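Local coordinates for alpha-galactosidase 1 (Saccharomyces cerevisiae, PDB 3LRK), which hydrolyses terminal, non-reducing alpha-D-galactose residues from alpha-galactosides such as galacto-oligosaccharides, galactomannans and galactolipids, at residues G33-N38 and I70-W75; W37-C42 and G293-N298; C186-D191 and S207-A212. The protein carries 1 engineered substitution. All coordinates share one frame; numbering follows the deposited sequence.

How the contacts relate
All three contacts lie at the carboxyl ends of the parallel barrel strands, yet their chemistry differs. Contact 1 is the buried one: strand 32-35 pairs with strand 68-70, and the carboxylate of D35 crowds that of the substrate-binding D72. Contact 2 starts from the same W37-N38 piece and uses helix 37-40, but it is partly buried and rests on van der Waals packing and a bridging water, with N298 bonded to a sugar. The C74-C42 disulfide and W34 NE1 on A294 O tie these two together. Contact 3, also partly buried, stands apart, its centre about 16 Å from that of contact 1; there W188, in a type I' turn, lies against S207 and near the proton donor D209.

Contact 1: residues G33-N38 and I70-W75; sequences GWDNWN and ILDDCW
D72 OD1 is gripped by one salt bridge, from K147 NZ, and has one further close neighbour, D35 OD2, at 2.7 Å. Two acid oxygens so near each other suggest that one of the groups carries a proton; the lysine would partly offset the remaining charge. The carboxylates meet obliquely, their planes 57° apart. The other oxygen of D35, OD1, turns back on its own chain and accepts from W37 N at 2.8 Å through the anti lone pair, a capping bond in the turn that leads from strand to helix. With CG anti to the backbone N, D35 makes its closest approach to D72 with OD2, while OD1, also beside D72, takes the W37 N-H. Earlier along both chains the backbones join in parallel: I70 N donates to W34 O at 2.8 Å, nearly along the C=O axis, and D35 CA lies 3.3 Å from I70 O in a CA-H...O contact. N36 lays its amide against the backbone of L71 and D72.

Beyond the strands W37, CG anti to the backbone N, reaches alongside D73 in the same direction. Its benzo edge brings CZ3 to 3.6 Å from C74 SG, the sulfur lying near the ring plane, so the disulfide to C42 borders the indole edge-on. C74 N donates to D73 OD1 at 2.7 Å, from above the carboxylate plane, and T120 OG1 is a second partner of that oxygen. D72 OD2 and D73 OD2 both bond a glycerol, probably from the crystallisation liquor, whose position is consistent with the substrate pocket. Parallel strands whose carboxyl-terminal ends and following loops carry substrate-binding acids, here D72 and D73, are characteristic of the TIM-barrel catalytic domain of GH27 glycosidases.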
loop_
_atom_site.group_PDB
_atom_site.type_symbol
_atom_site.label_atom_id
_atom_site.label_comp_id
_atom_site.label_asym_id
_atom_site.label_seq_id
_atom_site.Cartn_x
_atom_site.Cartn_y
_atom_site.Cartn_z
ATOM N N GLY A 33 -33.022 -12.009 -7.707
ATOM C CA GLY A 33 -33.388 -13.323 -7.223
ATOM C C GLY A 33 -33.361 -13.446 -5.719
ATOM O O GLY A 33 -33.683 -12.504 -5.009
ATOM N N TRP A 34 -32.957 -14.617 -5.246
ATOM C CA TRP A 34 -32.936 -14.935 -3.828
ATOM C C TRP A 34 -31.849 -15.974 -3.551
ATOM O O TRP A 34 -31.583 -16.850 -4.378
ATOM C CB TRP A 34 -34.317 -15.460 -3.405
ATOM C CG TRP A 34 -34.400 -16.051 -2.007
ATOM C CD1 TRP A 34 -34.664 -15.377 -0.847
ATOM C CD2 TRP A 34 -34.253 -17.429 -1.645
ATOM N NE1 TRP A 34 -34.673 -16.248 0.219
ATOM C CE2 TRP A 34 -34.428 -17.514 -0.241
ATOM C CE3 TRP A 34 -33.987 -18.605 -2.366
ATOM C CZ2 TRP A 34 -34.340 -18.725 0.456
ATOM C CZ3 TRP A 34 -33.901 -19.815 -1.665
ATOM C CH2 TRP A 34 -34.081 -19.859 -0.270
ATOM N N ASP A 35 -31.236 -15.867 -2.375
ATOM C CA ASP A 35 -30.208 -16.800 -1.924
ATOM C C ASP A 35 -30.582 -17.223 -0.494
ATOM O O ASP A 35 -30.988 -16.388 0.320
ATOM C CB ASP A 35 -28.828 -16.109 -1.983
ATOM C CG ASP A 35 -27.666 -17.022 -1.590
ATOM O OD1 ASP A 35 -27.705 -17.638 -0.494
ATOM O OD2 ASP A 35 -26.675 -17.092 -2.372
ATOM N N ASN A 36 -30.444 -18.511 -0.200
ATOM C CA ASN A 36 -30.889 -19.085 1.078
ATOM C C ASN A 36 -29.986 -18.821 2.286
ATOM O O ASN A 36 -30.365 -19.128 3.423
ATOM C CB ASN A 36 -31.057 -20.597 0.927
ATOM C CG ASN A 36 -29.728 -21.309 0.718
ATOM O OD1 ASN A 36 -29.022 -21.659 1.675
ATOM N ND2 ASN A 36 -29.379 -21.520 -0.531
ATOM N N TRP A 37 -28.796 -18.272 2.047
ATOM C CA TRP A 37 -27.777 -18.222 3.096
ATOM C C TRP A 37 -28.181 -17.430 4.351
ATOM O O TRP A 37 -28.194 -17.996 5.454
ATOM C CB TRP A 37 -26.414 -17.735 2.574
ATOM C CG TRP A 37 -25.387 -17.885 3.644
ATOM C CD1 TRP A 37 -24.874 -16.905 4.439
ATOM C CD2 TRP A 37 -24.806 -19.116 4.092
ATOM N NE1 TRP A 37 -23.979 -17.446 5.344
ATOM C CE2 TRP A 37 -23.923 -18.802 5.151
ATOM C CE3 TRP A 37 -24.933 -20.455 3.686
ATOM C CZ2 TRP A 37 -23.174 -19.779 5.815
ATOM C CZ3 TRP A 37 -24.181 -21.429 4.346
ATOM C CH2 TRP A 37 -23.320 -21.083 5.402
ATOM N N ASN A 38 -28.498 -16.142 4.188
ATOM C CA ASN A 38 -28.766 -15.264 5.341
ATOM C C ASN A 38 -29.684 -15.891 6.383
ATOM O O ASN A 38 -29.500 -15.676 7.578
ATOM C CB ASN A 38 -29.322 -13.902 4.914
ATOM C CG ASN A 38 -28.260 -12.991 4.293
ATOM O OD1 ASN A 38 -27.053 -13.233 4.420
ATOM N ND2 ASN A 38 -28.712 -11.937 3.617
ATOM N N ILE A 70 -31.074 -19.062 -5.946
ATOM C CA ILE A 70 -29.658 -19.384 -5.784
ATOM C C ILE A 70 -29.400 -20.194 -4.518
ATOM O O ILE A 70 -29.494 -19.682 -3.403
ATOM C CB ILE A 70 -28.756 -18.120 -5.787
ATOM C CG1 ILE A 70 -29.044 -17.236 -7.006
ATOM C CG2 ILE A 70 -27.272 -18.524 -5.740
ATOM C CD1 ILE A 70 -28.680 -15.753 -6.787
ATOM N N LEU A 71 -29.078 -21.465 -4.725
ATOM C CA LEU A 71 -28.679 -22.376 -3.667
ATOM C C LEU A 71 -27.221 -22.072 -3.342
ATOM O O LEU A 71 -26.367 -22.090 -4.237
ATOM C CB LEU A 71 -28.821 -23.826 -4.131
ATOM C CG LEU A 71 -28.309 -24.947 -3.207
ATOM C CD1 LEU A 71 -29.142 -25.065 -1.940
ATOM C CD2 LEU A 71 -28.251 -26.263 -3.946
ATOM N N ASP A 72 -26.951 -21.797 -2.070
ATOM C CA ASP A 72 -25.615 -21.400 -1.616
ATOM C C ASP A 72 -24.798 -22.627 -1.166
ATOM O O ASP A 72 -24.916 -23.697 -1.756
ATOM C CB ASP A 72 -25.745 -20.326 -0.519
ATOM C CG ASP A 72 -24.571 -19.343 -0.502
ATOM O OD1 ASP A 72 -24.600 -18.333 -1.237
ATOM O OD2 ASP A 72 -23.618 -19.579 0.269
ATOM N N ASP A 73 -23.962 -22.455 -0.141
ATOM C CA ASP A 73 -22.978 -23.450 0.318
ATOM C C ASP A 73 -23.648 -24.694 0.939
ATOM O O ASP A 73 -24.868 -24.730 1.101
ATOM C CB ASP A 73 -22.063 -22.767 1.352
ATOM C CG ASP A 73 -20.647 -23.366 1.431
ATOM O OD1 ASP A 73 -20.382 -24.511 0.988
ATOM O OD2 ASP A 73 -19.770 -22.650 1.959
ATOM N N CYS A 74 -22.834 -25.704 1.277
ATOM C CA CYS A 74 -23.247 -26.882 2.082
ATOM C C CYS A 74 -24.206 -27.861 1.402
ATOM O O CYS A 74 -25.013 -28.533 2.071
ATOM C CB CYS A 74 -23.840 -26.457 3.433
ATOM S SG CYS A 74 -23.211 -24.911 4.090
ATOM N N TRP A 75 -24.108 -27.969 0.082
ATOM C CA TRP A 75 -25.081 -28.749 -0.680
ATOM C C TRP A 75 -24.520 -30.125 -1.064
ATOM O O TRP A 75 -25.285 -31.063 -1.320
ATOM C CB TRP A 75 -25.543 -27.953 -1.919
ATOM C CG TRP A 75 -24.432 -27.672 -2.885
ATOM C CD1 TRP A 75 -23.681 -26.524 -2.970
ATOM C CD2 TRP A 75 -23.916 -28.560 -3.888
ATOM N NE1 TRP A 75 -22.740 -26.646 -3.971
ATOM C CE2 TRP A 75 -22.855 -27.882 -4.547
ATOM C CE3 TRP A 75 -24.248 -29.859 -4.304
ATOM C CZ2 TRP A 75 -22.128 -28.460 -5.591
ATOM C CZ3 TRP A 75 -23.520 -30.435 -5.341
ATOM C CH2 TRP A 75 -22.471 -29.724 -5.981
#

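Contact 2: residues W37-C42 and G293-N298; sequences WNTFAC and GANVNN. With NAG (2-acetamido-2-deoxy-beta-D-glucopyranose), chain B.
N295, G293 and T39 give up the most surface here. T39 sits on helix 37-40 with its methyl beside the backbone N and its hydroxyl in the crowded position between N and the carbonyl carbon. CG2 therefore presses on the opposing chain, 3.4 Å from N295 N, while OG1 donates to a water at 2.7 Å. The same water donates a hydrogen bond to G293 O, also at 2.7 Å, and so bridges the two segments. G293 comes close to N38 as well: its O lies 3.2 Å from N38 CB, and a beta carbon on G293 would clash with the N38 amide.

N295 extends with CG anti to the backbone N (chi1 177°) and crosses F40 at about a right angle. The amide lies obliquely against the tip of the phenyl ring, CG, OD1 and ND2 all 3.6 Å from F40 CZ, with the two planes 65° apart. Its OD1 accepts from N297 N at 3.0 Å, the donor standing well above the carbonyl plane: an Asx turn. An alanine here would remove both the cover on F40 CZ and the acceptor of that turn, and would probably loosen the chain leading to N298. N298 ND2 reaches outward to O3 of a NAG sugar at 2.8 Å in an almost straight bond (171°). Strands 32-35 and 290-292 are neighbours, the first and last of the barrel; the short helix after the first and the loop after the last meet here, as is characteristic of a closed TIM barrel.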
loop_
_atom_site.group_PDB
_atom_site.type_symbol
_atom_site.label_atom_id
_atom_site.label_comp_id
_atom_site.label_asym_id
_atom_site.label_seq_id
_atom_site.Cartn_x
_atom_site.Cartn_y
_atom_site.Cartn_z
ATOM N N TRP A 37 -28.796 -18.272 2.047
ATOM C CA TRP A 37 -27.777 -18.222 3.096
ATOM C C TRP A 37 -28.181 -17.430 4.351
ATOM O O TRP A 37 -28.194 -17.996 5.454
ATOM C CB TRP A 37 -26.414 -17.735 2.574
ATOM C CG TRP A 37 -25.387 -17.885 3.644
ATOM C CD1 TRP A 37 -24.874 -16.905 4.439
ATOM C CD2 TRP A 37 -24.806 -19.116 4.092
ATOM N NE1 TRP A 37 -23.979 -17.446 5.344
ATOM C CE2 TRP A 37 -23.923 -18.802 5.151
ATOM C CE3 TRP A 37 -24.933 -20.455 3.686
ATOM C CZ2 TRP A 37 -23.174 -19.779 5.815
ATOM C CZ3 TRP A 37 -24.181 -21.429 4.346
ATOM C CH2 TRP A 37 -23.320 -21.083 5.402
ATOM N N ASN A 38 -28.498 -16.142 4.188
ATOM C CA ASN A 38 -28.766 -15.264 5.341
ATOM C C ASN A 38 -29.684 -15.891 6.383
ATOM O O ASN A 38 -29.500 -15.676 7.578
ATOM C CB ASN A 38 -29.322 -13.902 4.914
ATOM C CG ASN A 38 -28.260 -12.991 4.293
ATOM O OD1 ASN A 38 -27.053 -13.233 4.420
ATOM N ND2 ASN A 38 -28.712 -11.937 3.617
ATOM N N THR A 39 -30.638 -16.699 5.929
ATOM C CA THR A 39 -31.709 -17.167 6.803
ATOM C C THR A 39 -31.720 -18.676 7.050
ATOM O O THR A 39 -32.368 -19.133 8.001
ATOM C CB THR A 39 -33.112 -16.642 6.333
ATOM O OG1 THR A 39 -33.406 -17.106 5.006
ATOM C CG2 THR A 39 -33.148 -15.107 6.346
ATOM N N PHE A 40 -30.992 -19.442 6.233
ATOM C CA PHE A 40 -30.943 -20.911 6.377
ATOM C C PHE A 40 -29.552 -21.548 6.559
ATOM O O PHE A 40 -29.449 -22.712 6.955
ATOM C CB PHE A 40 -31.687 -21.589 5.226
ATOM C CG PHE A 40 -33.150 -21.262 5.188
ATOM C CD1 PHE A 40 -33.616 -20.173 4.448
ATOM C CD2 PHE A 40 -34.066 -22.025 5.918
ATOM C CE1 PHE A 40 -34.979 -19.850 4.422
ATOM C CE2 PHE A 40 -35.429 -21.717 5.897
ATOM C CZ PHE A 40 -35.885 -20.622 5.148
ATOM N N ALA A 41 -28.496 -20.786 6.271
ATOM C CA ALA A 41 -27.116 -21.287 6.344
ATOM C C ALA A 41 -26.980 -22.675 5.682
ATOM O O ALA A 41 -27.487 -22.861 4.575
ATOM C CB ALA A 41 -26.603 -21.276 7.791
ATOM N N CYS A 42 -26.322 -23.633 6.342
ATOM C CA CYS A 42 -26.114 -24.979 5.772
ATOM C C CYS A 42 -27.361 -25.863 5.749
ATOM O O CYS A 42 -27.351 -26.935 5.141
ATOM C CB CYS A 42 -24.979 -25.734 6.491
ATOM S SG CYS A 42 -23.287 -25.167 6.115
ATOM N N GLY A 293 -32.292 -11.371 0.515
ATOM C CA GLY A 293 -31.592 -12.097 1.591
ATOM C C GLY A 293 -32.531 -12.590 2.686
ATOM O O GLY A 293 -32.157 -13.424 3.516
ATOM N N ALA A 294 -33.758 -12.085 2.668
ATOM C CA ALA A 294 -34.790 -12.442 3.643
ATOM C C ALA A 294 -35.308 -13.879 3.480
ATOM O O ALA A 294 -35.112 -14.515 2.437
ATOM C CB ALA A 294 -35.938 -11.447 3.559
ATOM N N ASN A 295 -35.933 -14.394 4.539
ATOM C CA ASN A 295 -36.734 -15.617 4.454
ATOM C C ASN A 295 -38.109 -15.193 3.968
ATOM O O ASN A 295 -38.833 -14.495 4.688
ATOM C CB ASN A 295 -36.842 -16.299 5.828
ATOM C CG ASN A 295 -37.726 -17.554 5.811
ATOM O OD1 ASN A 295 -38.303 -17.925 4.786
ATOM N ND2 ASN A 295 -37.814 -18.221 6.956
ATOM N N VAL A 296 -38.463 -15.586 2.748
ATOM C CA VAL A 296 -39.709 -15.117 2.133
ATOM C C VAL A 296 -40.963 -15.709 2.804
ATOM O O VAL A 296 -42.056 -15.152 2.681
ATOM C CB VAL A 296 -39.737 -15.320 0.585
ATOM C CG1 VAL A 296 -38.663 -14.456 -0.097
ATOM C CG2 VAL A 296 -39.573 -16.789 0.211
ATOM N N ASN A 297 -40.786 -16.822 3.515
ATOM C CA ASN A 297 -41.866 -17.435 4.302
ATOM C C ASN A 297 -41.881 -16.911 5.739
ATOM O O ASN A 297 -42.670 -17.356 6.572
ATOM C CB ASN A 297 -41.761 -18.966 4.277
ATOM C CG ASN A 297 -42.181 -19.562 2.940
ATOM O OD1 ASN A 297 -41.341 -20.046 2.178
ATOM N ND2 ASN A 297 -43.488 -19.535 2.647
ATOM N N ASN A 298 -40.993 -15.961 6.014
ATOM C CA ASN A 298 -40.932 -15.294 7.298
ATOM C C ASN A 298 -40.527 -13.843 7.048
ATOM O O ASN A 298 -39.551 -13.333 7.611
ATOM C CB ASN A 298 -39.929 -16.009 8.212
ATOM C CG ASN A 298 -40.116 -15.668 9.671
ATOM O OD1 ASN A 298 -41.080 -14.998 10.049
ATOM N ND2 ASN A 298 -39.196 -16.138 10.507
HETATM C C1 NAG B . -38.819 -12.163 14.017
HETATM C C2 NAG B . -38.594 -13.663 13.783
HETATM C C3 NAG B . -39.863 -14.376 13.295
HETATM C C4 NAG B . -41.072 -14.052 14.174
HETATM C C5 NAG B . -41.170 -12.545 14.444
HETATM C C6 NAG B . -42.241 -12.248 15.493
HETATM C C7 NAG B . -36.524 -14.788 13.159
HETATM C C8 NAG B . -35.547 -15.089 12.060
HETATM N N2 NAG B . -37.484 -13.908 12.873
HETATM O O3 NAG B . -39.662 -15.773 13.290
HETATM O O4 NAG B . -42.249 -14.526 13.553
HETATM O O5 NAG B . -39.930 -12.007 14.890
HETATM O O6 NAG B . -43.341 -11.630 14.866
HETATM O O7 NAG B . -36.419 -15.344 14.255
HETATM O O HOH W 1 -31.951 -16.056 2.980
#

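Contact 3: residues C186-D191 and S207-A212; sequences CNWGQD and SGDVTA
A type I' turn from N187 to Q190, closed by Q190 N on N187 O at 3.1 Å, puts W188 and G189 at positive phi and swings W188 CA to 4.1 Å from S207 CA. The backbones meet there through a CA-H...O contact, W188 CA to S207 O. W188 CB lies 3.4 Å from the same oxygen, which borders the indole at its edge, near the ring plane, and also receives R205 NH2. The indole is placed there by CG standing anti to the carbonyl carbon, beside the backbone N (chi1 -35°). One indole face is approached by C186 O, 3.9 Å above the plane and offset toward the rim.

Both segments are loops at the carboxyl ends of neighbouring barrel strands, 182-185 and 203-205, where a TIM-barrel glycosidase carries its catalytic residues; D209 is the proton donor, and W188 also touches the nucleophile D149. The indole nitrogen, W188 NE1, is 4.3 Å from D209 OD1; that oxygen's strong partner is R205 NH2, a salt bridge. The arginine would tend to favour the ionised acid. W188 also packs on Y195 of the second subunit.

S207 turns its side chain away from the tryptophan, and OG donates to G208 O at 2.9 Å, in the carbonyl plane on a lone pair.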
loop_
_atom_site.group_PDB
_atom_site.type_symbol
_atom_site.label_atom_id
_atom_site.label_comp_id
_atom_site.label_asym_id
_atom_site.label_seq_id
_atom_site.Cartn_x
_atom_site.Cartn_y
_atom_site.Cartn_z
ATOM N N CYS A 186 -17.388 -13.971 -6.441
ATOM C CA CYS A 186 -17.476 -13.658 -5.025
ATOM C C CYS A 186 -16.072 -13.658 -4.435
ATOM O O CYS A 186 -15.729 -14.536 -3.657
ATOM C CB CYS A 186 -18.372 -14.674 -4.292
ATOM S SG CYS A 186 -18.732 -14.275 -2.551
ATOM N N ASN A 187 -15.262 -12.670 -4.826
ATOM C CA ASN A 187 -13.936 -12.514 -4.257
ATOM C C ASN A 187 -13.761 -11.233 -3.439
ATOM O O ASN A 187 -12.631 -10.844 -3.142
ATOM C CB ASN A 187 -12.834 -12.667 -5.333
ATOM C CG ASN A 187 -12.473 -11.353 -6.017
ATOM O OD1 ASN A 187 -13.341 -10.528 -6.312
ATOM N ND2 ASN A 187 -11.182 -11.165 -6.288
ATOM N N TRP A 188 -14.875 -10.580 -3.093
ATOM C CA TRP A 188 -14.882 -9.458 -2.140
ATOM C C TRP A 188 -14.080 -8.210 -2.581
ATOM O O TRP A 188 -13.621 -7.425 -1.737
ATOM C CB TRP A 188 -14.376 -9.926 -0.770
ATOM C CG TRP A 188 -14.763 -11.336 -0.406
ATOM C CD1 TRP A 188 -16.034 -11.882 -0.406
ATOM C CD2 TRP A 188 -13.881 -12.372 0.043
ATOM N NE1 TRP A 188 -15.975 -13.200 -0.003
ATOM C CE2 TRP A 188 -14.672 -13.522 0.287
ATOM C CE3 TRP A 188 -12.491 -12.440 0.269
ATOM C CZ2 TRP A 188 -14.120 -14.729 0.753
ATOM C CZ3 TRP A 188 -11.943 -13.645 0.738
ATOM C CH2 TRP A 188 -12.758 -14.769 0.967
ATOM N N GLY A 189 -13.912 -8.049 -3.890
ATOM C CA GLY A 189 -13.179 -6.904 -4.464
ATOM C C GLY A 189 -11.677 -7.079 -4.494
ATOM O O GLY A 189 -10.946 -6.170 -4.905
ATOM N N GLN A 190 -11.214 -8.253 -4.069
ATOM C CA GLN A 190 -9.790 -8.495 -3.818
ATOM C C GLN A 190 -9.008 -8.380 -5.110
ATOM O O GLN A 190 -9.405 -8.949 -6.140
ATOM C CB GLN A 190 -9.605 -9.885 -3.202
ATOM C CG GLN A 190 -8.206 -10.234 -2.717
ATOM C CD GLN A 190 -8.141 -11.657 -2.175
ATOM O OE1 GLN A 190 -8.360 -12.636 -2.908
ATOM N NE2 GLN A 190 -7.846 -11.782 -0.880
ATOM N N ASP A 191 -7.904 -7.637 -5.047
ATOM C CA ASP A 191 -7.033 -7.404 -6.198
ATOM C C ASP A 191 -7.716 -6.585 -7.319
ATOM O O ASP A 191 -7.455 -6.814 -8.495
ATOM C CB ASP A 191 -6.459 -8.739 -6.728
ATOM C CG ASP A 191 -5.629 -9.467 -5.673
ATOM O OD1 ASP A 191 -4.893 -8.792 -4.929
ATOM O OD2 ASP A 191 -5.723 -10.693 -5.591
ATOM N N SER A 207 -16.843 -6.263 -2.065
ATOM C CA SER A 207 -16.562 -6.090 -0.632
ATOM C C SER A 207 -16.758 -7.386 0.160
ATOM O O SER A 207 -17.317 -8.359 -0.354
ATOM C CB SER A 207 -17.454 -4.986 -0.023
ATOM O OG SER A 207 -18.776 -5.455 0.216
ATOM N N GLY A 208 -16.312 -7.377 1.421
ATOM C CA GLY A 208 -16.666 -8.424 2.394
ATOM C C GLY A 208 -18.171 -8.434 2.643
ATOM O O GLY A 208 -18.874 -7.493 2.256
ATOM N N ASP A 209 -18.676 -9.479 3.293
ATOM C CA ASP A 209 -20.133 -9.651 3.433
ATOM C C ASP A 209 -20.785 -8.496 4.174
ATOM O O ASP A 209 -20.259 -8.015 5.171
ATOM C CB ASP A 209 -20.499 -10.946 4.152
ATOM C CG ASP A 209 -19.971 -12.187 3.463
ATOM O OD1 ASP A 209 -19.456 -12.100 2.322
ATOM O OD2 ASP A 209 -20.081 -13.261 4.088
ATOM N N VAL A 210 -21.925 -8.057 3.646
ATOM C CA VAL A 210 -22.815 -7.134 4.331
ATOM C C VAL A 210 -23.461 -7.805 5.550
ATOM O O VAL A 210 -23.507 -9.034 5.648
ATOM C CB VAL A 210 -23.911 -6.583 3.355
ATOM C CG1 VAL A 210 -25.021 -7.606 3.139
ATOM C CG2 VAL A 210 -24.488 -5.247 3.869
ATOM N N THR A 211 -23.927 -6.973 6.477
ATOM C CA THR A 211 -24.708 -7.417 7.617
ATOM C C THR A 211 -25.846 -6.420 7.837
ATOM O O THR A 211 -25.833 -5.322 7.264
ATOM C CB THR A 211 -23.837 -7.595 8.903
ATOM O OG1 THR A 211 -24.623 -8.223 9.924
ATOM C CG2 THR A 211 -23.299 -6.260 9.415
ATOM N N ALA A 212 -26.836 -6.814 8.638
ATOM C CA ALA A 212 -27.996 -5.973 8.918
ATOM C C ALA A 212 -27.674 -4.837 9.908
ATOM O O ALA A 212 -28.294 -4.712 10.975
ATOM C CB ALA A 212 -29.185 -6.835 9.413
#